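PDB 2ORY: lipase from Photobacterium sp. M37, which probably hydrolyses the ester bonds of triacylglycerols, as a cold-adapted class 3 lipase of the alpha/beta hydrolase fold. Local coordinates for residues T151-L156 with V193-N198; P239-W242 with S246-K249; G315-M320 with I326-I331. One frame throughout, in Å; residues are numbered along the deposited sequence.

Contact 1 of 3, residues T151-L156 with V193-N198; sequences TILQFL and VKLSQN
A leucine methyl resting on a backbone carbonyl is the odd feature where Leu-153 meets Lys-194 and Leu-195: CD1 of Leu-153 lies 3.6 Å from O of Lys-194, closer than any apolar pair between 151-156 and 193-198. That oxygen has its polar partner in the side-chain amide of Asn-157, one turn further along the helix, so the methyl packs against a carbonyl that is already hydrogen-bonded. Leu-153 reaches it because its CG stands anti to the backbone N (chi1 -177°), which swings the branch off the helix flank. The same CD1 carries the leucine-leucine contact, 4.1 Å from CG of Leu-195, the two side chains slanting past one another. A turn later Leu-156 adds a lighter touch, its CB 4.4 Å from CD2 of Leu-195, so Leu-195 meets both leucines on this side of the helix.

The start of the helix is fixed by a capping box. Thr-151, the N-cap residue, receives N-H of Gln-154 on OG1 at 3.1 Å, and the Gln-154 side chain answers with OE1 3.0 Å from N of Thr-151; that N-H points almost straight at OE1 (173°) but comes from above the amide plane. Across the contact, an ST turn shapes the loop, OG of Ser-196 accepting from N of Asn-198.

Helix 152-160 and the loop entering edge strand 199-206 are thus joined over helix 175-189, whose Trp-186 and Leu-187 pack on these leucines, beside the central mixed sheet of the alpha/beta hydrolase fold.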
loop_
_atom_site.group_PDB
_atom_site.type_symbol
_atom_site.label_atom_id
_atom_site.label_comp_id
_atom_site.label_asym_id
_atom_site.label_seq_id
_atom_site.Cartn_x
_atom_site.Cartn_y
_atom_site.Cartn_z
ATOM N N THR A 151 12.005 -12.302 -11.145
ATOM C CA THR A 151 11.423 -11.854 -9.882
ATOM C C THR A 151 11.881 -10.408 -9.745
ATOM O O THR A 151 12.753 -9.965 -10.490
ATOM C CB THR A 151 11.968 -12.636 -8.671
ATOM O OG1 THR A 151 13.397 -12.498 -8.622
ATOM C CG2 THR A 151 11.566 -14.124 -8.761
ATOM N N ILE A 152 11.303 -9.672 -8.806
ATOM C CA ILE A 152 11.690 -8.283 -8.626
ATOM C C ILE A 152 13.179 -8.216 -8.252
ATOM O O ILE A 152 13.914 -7.368 -8.759
ATOM C CB ILE A 152 10.826 -7.593 -7.530
ATOM C CG1 ILE A 152 11.189 -6.107 -7.421
ATOM C CG2 ILE A 152 11.026 -8.267 -6.183
ATOM C CD1 ILE A 152 10.780 -5.296 -8.597
ATOM N N LEU A 153 13.629 -9.117 -7.385
ATOM C CA LEU A 153 15.028 -9.100 -6.975
ATOM C C LEU A 153 15.968 -9.384 -8.150
ATOM O O LEU A 153 16.977 -8.690 -8.334
ATOM C CB LEU A 153 15.261 -10.097 -5.834
ATOM C CG LEU A 153 16.674 -10.144 -5.245
ATOM C CD1 LEU A 153 17.113 -8.749 -4.870
ATOM C CD2 LEU A 153 16.704 -11.070 -4.040
ATOM N N GLN A 154 15.652 -10.401 -8.945
ATOM C CA GLN A 154 16.473 -10.715 -10.103
ATOM C C GLN A 154 16.492 -9.526 -11.070
ATOM O O GLN A 154 17.550 -9.169 -11.603
ATOM C CB GLN A 154 15.936 -11.960 -10.809
ATOM C CG GLN A 154 16.006 -13.225 -9.946
ATOM C CD GLN A 154 15.234 -14.385 -10.543
ATOM O OE1 GLN A 154 14.330 -14.187 -11.354
ATOM N NE2 GLN A 154 15.570 -15.603 -10.129
ATOM N N PHE A 155 15.336 -8.906 -11.298
ATOM C CA PHE A 155 15.268 -7.759 -12.211
ATOM C C PHE A 155 16.146 -6.581 -11.759
ATOM O O PHE A 155 16.867 -5.988 -12.564
ATOM C CB PHE A 155 13.822 -7.258 -12.360
ATOM C CG PHE A 155 13.702 -5.996 -13.172
ATOM C CD1 PHE A 155 13.831 -6.026 -14.553
ATOM C CD2 PHE A 155 13.506 -4.767 -12.548
ATOM C CE1 PHE A 155 13.770 -4.858 -15.295
ATOM C CE2 PHE A 155 13.445 -3.596 -13.285
ATOM C CZ PHE A 155 13.577 -3.640 -14.663
ATOM N N LEU A 156 16.060 -6.231 -10.479
ATOM C CA LEU A 156 16.844 -5.123 -9.951
ATOM C C LEU A 156 18.341 -5.422 -10.062
ATOM O O LEU A 156 19.112 -4.580 -10.513
ATOM C CB LEU A 156 16.474 -4.852 -8.486
ATOM C CG LEU A 156 15.041 -4.400 -8.153
ATOM C CD1 LEU A 156 14.863 -4.356 -6.632
ATOM C CD2 LEU A 156 14.759 -3.028 -8.773
ATOM N N VAL A 193 24.394 -7.860 0.292
ATOM C CA VAL A 193 24.406 -9.308 0.234
ATOM C C VAL A 193 23.780 -9.782 -1.053
ATOM O O VAL A 193 24.399 -10.510 -1.816
ATOM C CB VAL A 193 23.610 -9.933 1.380
ATOM C CG1 VAL A 193 23.662 -11.463 1.277
ATOM C CG2 VAL A 193 24.160 -9.452 2.707
ATOM N N LYS A 194 22.547 -9.359 -1.297
ATOM C CA LYS A 194 21.846 -9.788 -2.489
ATOM C C LYS A 194 21.358 -8.605 -3.298
ATOM O O LYS A 194 20.666 -8.773 -4.299
ATOM C CB LYS A 194 20.662 -10.664 -2.093
ATOM C CG LYS A 194 21.023 -11.855 -1.234
ATOM C CD LYS A 194 19.787 -12.683 -0.971
ATOM C CE LYS A 194 20.093 -13.934 -0.160
ATOM N NZ LYS A 194 18.845 -14.732 0.072
ATOM N N LEU A 195 21.715 -7.405 -2.856
ATOM C CA LEU A 195 21.306 -6.187 -3.549
ATOM C C LEU A 195 22.423 -5.163 -3.404
ATOM O O LEU A 195 23.062 -5.090 -2.358
ATOM C CB LEU A 195 20.021 -5.613 -2.921
ATOM C CG LEU A 195 18.830 -5.178 -3.799
ATOM C CD1 LEU A 195 18.041 -4.065 -3.082
ATOM C CD2 LEU A 195 19.293 -4.709 -5.167
ATOM N N SER A 196 22.653 -4.361 -4.442
ATOM C CA SER A 196 23.693 -3.335 -4.366
ATOM C C SER A 196 23.485 -2.447 -3.154
ATOM O O SER A 196 22.363 -2.034 -2.850
ATOM C CB SER A 196 23.703 -2.451 -5.615
ATOM O OG SER A 196 24.612 -1.361 -5.462
ATOM N N GLN A 197 24.582 -2.144 -2.471
ATOM C CA GLN A 197 24.531 -1.293 -1.288
ATOM C C GLN A 197 24.470 0.166 -1.734
ATOM O O GLN A 197 24.176 1.060 -0.942
ATOM C CB GLN A 197 25.780 -1.532 -0.425
ATOM C CG GLN A 197 25.784 -0.824 0.945
ATOM C CD GLN A 197 24.869 -1.473 1.991
ATOM O OE1 GLN A 197 25.149 -2.567 2.489
ATOM N NE2 GLN A 197 23.773 -0.790 2.328
ATOM N N ASN A 198 24.738 0.399 -3.015
ATOM C CA ASN A 198 24.735 1.753 -3.543
ATOM C C ASN A 198 23.389 2.266 -4.020
ATOM O O ASN A 198 23.311 3.214 -4.799
ATOM C CB ASN A 198 25.770 1.864 -4.656
ATOM C CG ASN A 198 27.167 1.604 -4.142
ATOM O OD1 ASN A 198 27.587 2.204 -3.149
ATOM N ND2 ASN A 198 27.894 0.700 -4.798
#

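Contact 2 of 3, residues P239-W242 with S246-K249; sequences PYAW and SLKK
With chi1 of -76°, Tyr-240 sets its ring anti to its own carbonyl carbon and alongside the start of 246-249; Leu-247, at -75°, turns its branch back toward the backbone of 240-242. The closest approach, 3.0 Å, is a tight carbon-to-oxygen contact between CB of Ser-246 and O of Tyr-240. The tyrosine ring meets the helix end by its rim: O of Ser-246 lies in the ring plane, 3.4 Å from CD2. N of Lys-249 bonds to this O of Ser-246 at 3.0 Å, a helix-end turn that presents the carbonyl to the ring. The Lys-249 side chain runs at about a right angle to that of Tyr-240, passing its rim, with CB 3.9 Å from CE2 and CD at the edge, so the aliphatic part of the lysine does the packing.

Leu-247 fits against three successive residues of the bend. CD2 sits 3.7 Å from O of Tyr-240 and 3.8 Å from CA of Ala-241, whereas CD1 lies 3.6 Å from O of Trp-242 and approaches the indole obliquely. The peptide bond before Trp-242 is cis, an uncommon state when no proline follows. It accompanies a close fold-back in which the alanine CB lies over one face of the following indole, offset toward its rim. Leu-101 of helix 97-102 packs on both Ala-241 and Trp-242, and Met-274 and Ile-275 of helix 265-278 lie against Leu-247.

A short helix, 244-247, thus doubles back on the turn that leads into it. Polar ties of 239-242 run outward, from OH of Tyr-240 to the carbonyl of Ser-234 and from N of Trp-242 to Thr-210, which implies that its interface with 246-249, without hydrogen bonds, rests on shape and apolar cover.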
loop_
_atom_site.group_PDB
_atom_site.type_symbol
_atom_site.label_atom_id
_atom_site.label_comp_id
_atom_site.label_asym_id
_atom_site.label_seq_id
_atom_site.Cartn_x
_atom_site.Cartn_y
_atom_site.Cartn_z
ATOM N N PRO A 239 -5.800 2.457 8.580
ATOM C CA PRO A 239 -4.570 2.568 9.362
ATOM C C PRO A 239 -4.811 2.290 10.837
ATOM O O PRO A 239 -3.852 2.135 11.588
ATOM C CB PRO A 239 -4.151 4.018 9.146
ATOM C CG PRO A 239 -4.625 4.289 7.790
ATOM C CD PRO A 239 -6.009 3.686 7.800
ATOM N N TYR A 240 -6.078 2.254 11.259
ATOM C CA TYR A 240 -6.391 2.010 12.677
ATOM C C TYR A 240 -6.281 0.561 13.140
ATOM O O TYR A 240 -6.522 0.263 14.310
ATOM C CB TYR A 240 -7.795 2.520 13.035
ATOM C CG TYR A 240 -7.908 4.025 13.200
ATOM C CD1 TYR A 240 -7.882 4.870 12.088
ATOM C CD2 TYR A 240 -8.077 4.601 14.463
ATOM C CE1 TYR A 240 -8.023 6.244 12.220
ATOM C CE2 TYR A 240 -8.221 5.998 14.611
ATOM C CZ TYR A 240 -8.193 6.805 13.481
ATOM O OH TYR A 240 -8.336 8.173 13.588
ATOM N N ALA A 241 -5.955 -0.340 12.220
ATOM C CA ALA A 241 -5.777 -1.755 12.542
ATOM C C ALA A 241 -4.281 -2.025 12.395
ATOM O O ALA A 241 -3.639 -1.454 11.499
ATOM C CB ALA A 241 -6.557 -2.617 11.565
ATOM N N TRP A 242 -3.708 -2.884 13.232
ATOM C CA TRP A 242 -4.405 -3.604 14.281
ATOM C C TRP A 242 -3.909 -3.241 15.689
ATOM O O TRP A 242 -3.998 -4.048 16.607
ATOM C CB TRP A 242 -4.228 -5.111 14.061
ATOM C CG TRP A 242 -5.117 -5.692 13.006
ATOM C CD1 TRP A 242 -6.334 -6.292 13.195
ATOM C CD2 TRP A 242 -4.853 -5.752 11.603
ATOM N NE1 TRP A 242 -6.837 -6.726 11.998
ATOM C CE2 TRP A 242 -5.950 -6.408 11.000
ATOM C CE3 TRP A 242 -3.796 -5.321 10.795
ATOM C CZ2 TRP A 242 -6.019 -6.641 9.623
ATOM C CZ3 TRP A 242 -3.861 -5.556 9.419
ATOM C CH2 TRP A 242 -4.964 -6.210 8.850
ATOM N N SER A 246 -5.833 1.773 18.852
ATOM C CA SER A 246 -6.402 2.302 17.623
ATOM C C SER A 246 -7.717 1.617 17.273
ATOM O O SER A 246 -8.676 2.264 16.860
ATOM C CB SER A 246 -5.424 2.102 16.468
ATOM O OG SER A 246 -4.377 3.045 16.527
ATOM N N LEU A 247 -7.758 0.301 17.427
ATOM C CA LEU A 247 -8.965 -0.437 17.091
ATOM C C LEU A 247 -10.161 0.058 17.907
ATOM O O LEU A 247 -11.281 0.171 17.396
ATOM C CB LEU A 247 -8.726 -1.939 17.300
ATOM C CG LEU A 247 -7.859 -2.672 16.251
ATOM C CD1 LEU A 247 -7.583 -4.098 16.726
ATOM C CD2 LEU A 247 -8.571 -2.704 14.896
ATOM N N LYS A 248 -9.914 0.381 19.170
ATOM C CA LYS A 248 -10.980 0.859 20.049
ATOM C C LYS A 248 -11.521 2.245 19.700
ATOM O O LYS A 248 -12.383 2.773 20.395
ATOM C CB LYS A 248 -10.502 0.816 21.497
ATOM C CG LYS A 248 -10.394 -0.608 22.032
ATOM C CD LYS A 248 -9.693 -0.677 23.377
ATOM C CE LYS A 248 -9.504 -2.125 23.815
ATOM N NZ LYS A 248 -8.620 -2.224 25.008
ATOM N N LYS A 249 -11.025 2.822 18.609
ATOM C CA LYS A 249 -11.479 4.138 18.168
ATOM C C LYS A 249 -12.357 4.035 16.934
ATOM O O LYS A 249 -12.929 5.035 16.497
ATOM C CB LYS A 249 -10.291 5.039 17.832
ATOM C CG LYS A 249 -9.462 5.468 19.016
ATOM C CD LYS A 249 -8.326 6.373 18.569
ATOM C CE LYS A 249 -7.376 6.671 19.722
ATOM N NZ LYS A 249 -6.120 7.322 19.241
#

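Contact 3 of 3, residues G315-M320 with I326-I331; sequences GYPELM and IPLTDI
The reversal that joins helix 304-319 to helix 328-332 is closed by a small apolar cluster, in which Pro-317 packs against Ile-326 and Leu-328. The pyrrolidine ring does the touching on one side and the leucine and isoleucine ends on the other: CG of Pro-317 lies 4.2 Å from CD1 of Leu-328, and its CB lies 4.4 Å from CD1 of Ile-326. Both aliphatic chains bring their terminal methyls to the proline, and for Ile-326 an anti second torsion (chi2 179°) carries CD1 outward to it. Tyr-14 of helix 5-15 packs on Pro-317 and Leu-328, with Leu-10 on Ile-326, so the N-terminal helix shares this buried core.

The proline belongs to a kink in helix 304-319, where N of Tyr-316 and N of Pro-317 lack bonds to the preceding turn; N of Leu-319 regains the helical pattern, 2.8 Å from O of Gly-315. Opposite it, Pro-327 is both the centre of an inverse gamma turn and the N-cap of the next helix. This sharp turn sets Ile-326 and Leu-328 side by side, both CB atoms facing Pro-317. Tyr-316 leads away to a different task, its OH bonded to Asp-236 and to N of Asn-233.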
loop_
_atom_site.group_PDB
_atom_site.type_symbol
_atom_site.label_atom_id
_atom_site.label_comp_id
_atom_site.label_asym_id
_atom_site.label_seq_id
_atom_site.Cartn_x
_atom_site.Cartn_y
_atom_site.Cartn_z
ATOM N N GLY A 315 -10.549 10.087 -0.032
ATOM C CA GLY A 315 -9.877 10.949 0.922
ATOM C C GLY A 315 -8.494 11.461 0.577
ATOM O O GLY A 315 -8.231 12.671 0.651
ATOM N N TYR A 316 -7.604 10.551 0.199
ATOM C CA TYR A 316 -6.236 10.929 -0.118
ATOM C C TYR A 316 -6.079 11.925 -1.261
ATOM O O TYR A 316 -5.478 12.984 -1.072
ATOM C CB TYR A 316 -5.387 9.664 -0.334
ATOM C CG TYR A 316 -5.310 8.849 0.949
ATOM C CD1 TYR A 316 -6.379 8.051 1.357
ATOM C CD2 TYR A 316 -4.242 9.000 1.830
ATOM C CE1 TYR A 316 -6.393 7.428 2.627
ATOM C CE2 TYR A 316 -4.245 8.385 3.101
ATOM C CZ TYR A 316 -5.327 7.604 3.493
ATOM O OH TYR A 316 -5.346 7.026 4.746
ATOM N N PRO A 317 -6.610 11.619 -2.456
ATOM C CA PRO A 317 -6.462 12.585 -3.551
ATOM C C PRO A 317 -7.164 13.900 -3.234
ATOM O O PRO A 317 -6.803 14.954 -3.754
ATOM C CB PRO A 317 -7.088 11.869 -4.743
ATOM C CG PRO A 317 -8.049 10.909 -4.116
ATOM C CD PRO A 317 -7.317 10.410 -2.905
ATOM N N GLU A 318 -8.160 13.843 -2.359
ATOM C CA GLU A 318 -8.890 15.047 -2.002
ATOM C C GLU A 318 -8.121 15.930 -1.027
ATOM O O GLU A 318 -7.974 17.130 -1.249
ATOM C CB GLU A 318 -10.253 14.671 -1.428
ATOM C CG GLU A 318 -11.027 15.837 -0.874
ATOM C CD GLU A 318 -12.525 15.613 -0.914
ATOM O OE1 GLU A 318 -13.132 15.912 -1.967
ATOM O OE2 GLU A 318 -13.092 15.129 0.092
ATOM N N LEU A 319 -7.615 15.336 0.042
ATOM C CA LEU A 319 -6.867 16.083 1.045
ATOM C C LEU A 319 -5.483 16.517 0.552
ATOM O O LEU A 319 -4.801 17.315 1.196
ATOM C CB LEU A 319 -6.714 15.229 2.309
ATOM C CG LEU A 319 -8.015 14.819 3.019
ATOM C CD1 LEU A 319 -7.693 13.864 4.153
ATOM C CD2 LEU A 319 -8.737 16.068 3.554
ATOM N N MET A 320 -5.070 15.987 -0.590
ATOM C CA MET A 320 -3.758 16.297 -1.136
ATOM C C MET A 320 -3.849 17.108 -2.418
ATOM O O MET A 320 -2.887 17.180 -3.185
ATOM C CB MET A 320 -2.970 15.000 -1.386
ATOM C CG MET A 320 -2.439 14.321 -0.119
ATOM S SD MET A 320 -1.405 12.827 -0.407
ATOM C CE MET A 320 -2.529 11.602 0.133
ATOM N N ILE A 326 -6.065 12.931 -10.458
ATOM C CA ILE A 326 -6.225 11.474 -10.462
ATOM C C ILE A 326 -7.667 11.078 -10.813
ATOM O O ILE A 326 -8.583 11.251 -10.011
ATOM C CB ILE A 326 -5.845 10.917 -9.088
ATOM C CG1 ILE A 326 -4.361 11.208 -8.840
ATOM C CG2 ILE A 326 -6.184 9.433 -8.997
ATOM C CD1 ILE A 326 -3.833 10.739 -7.488
ATOM N N PRO A 327 -7.871 10.519 -12.018
ATOM C CA PRO A 327 -9.160 10.078 -12.576
ATOM C C PRO A 327 -9.785 8.887 -11.887
ATOM O O PRO A 327 -9.788 7.779 -12.421
ATOM C CB PRO A 327 -8.813 9.779 -14.028
ATOM C CG PRO A 327 -7.442 9.213 -13.912
ATOM C CD PRO A 327 -6.764 10.131 -12.910
ATOM N N LEU A 328 -10.334 9.132 -10.712
ATOM C CA LEU A 328 -10.936 8.081 -9.909
ATOM C C LEU A 328 -11.967 7.241 -10.647
ATOM O O LEU A 328 -11.849 6.018 -10.701
ATOM C CB LEU A 328 -11.559 8.695 -8.657
ATOM C CG LEU A 328 -10.562 9.334 -7.687
ATOM C CD1 LEU A 328 -11.335 10.048 -6.596
ATOM C CD2 LEU A 328 -9.622 8.270 -7.090
ATOM N N THR A 329 -12.968 7.897 -11.221
ATOM C CA THR A 329 -14.025 7.200 -11.943
ATOM C C THR A 329 -13.466 6.333 -13.069
ATOM O O THR A 329 -14.001 5.268 -13.375
ATOM C CB THR A 329 -15.048 8.208 -12.509
ATOM O OG1 THR A 329 -14.360 9.201 -13.281
ATOM C CG2 THR A 329 -15.790 8.908 -11.380
ATOM N N ASP A 330 -12.377 6.772 -13.681
ATOM C CA ASP A 330 -11.791 5.990 -14.751
ATOM C C ASP A 330 -11.041 4.786 -14.206
ATOM O O ASP A 330 -10.956 3.743 -14.856
ATOM C CB ASP A 330 -10.834 6.845 -15.564
ATOM C CG ASP A 330 -10.259 6.097 -16.736
ATOM O OD1 ASP A 330 -11.051 5.623 -17.577
ATOM O OD2 ASP A 330 -9.020 5.975 -16.819
ATOM N N ILE A 331 -10.485 4.925 -13.009
ATOM C CA ILE A 331 -9.744 3.823 -12.413
ATOM C C ILE A 331 -10.653 2.803 -11.731
ATOM O O ILE A 331 -10.537 1.606 -11.966
ATOM C CB ILE A 331 -8.747 4.335 -11.366
ATOM C CG1 ILE A 331 -7.823 5.379 -11.988
ATOM C CG2 ILE A 331 -7.925 3.173 -10.826
ATOM C CD1 ILE A 331 -6.954 6.095 -10.965
#

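The three contacts follow one another along the chain without interleaving, and they divide between two sides of the molecule. Contact 1 lies across the chain's centre from the others, its nearest atoms about 22 Å from contact 2 and about 21 Å from contact 3. Contacts 2 and 3, although 24 Å apart between centres, do touch: CG of Pro-239 packs 4.2 Å from OH of Tyr-316. That hydroxyl bonds to Asp-236, which with Ser-174 and His-312 has the geometry of a Ser-His-Asp triad, probably the catalytic one. Contact 3 would thus supply a second-shell neighbour to the putative triad, while the side chain of Tyr-240 in contact 2 lies near it without touching.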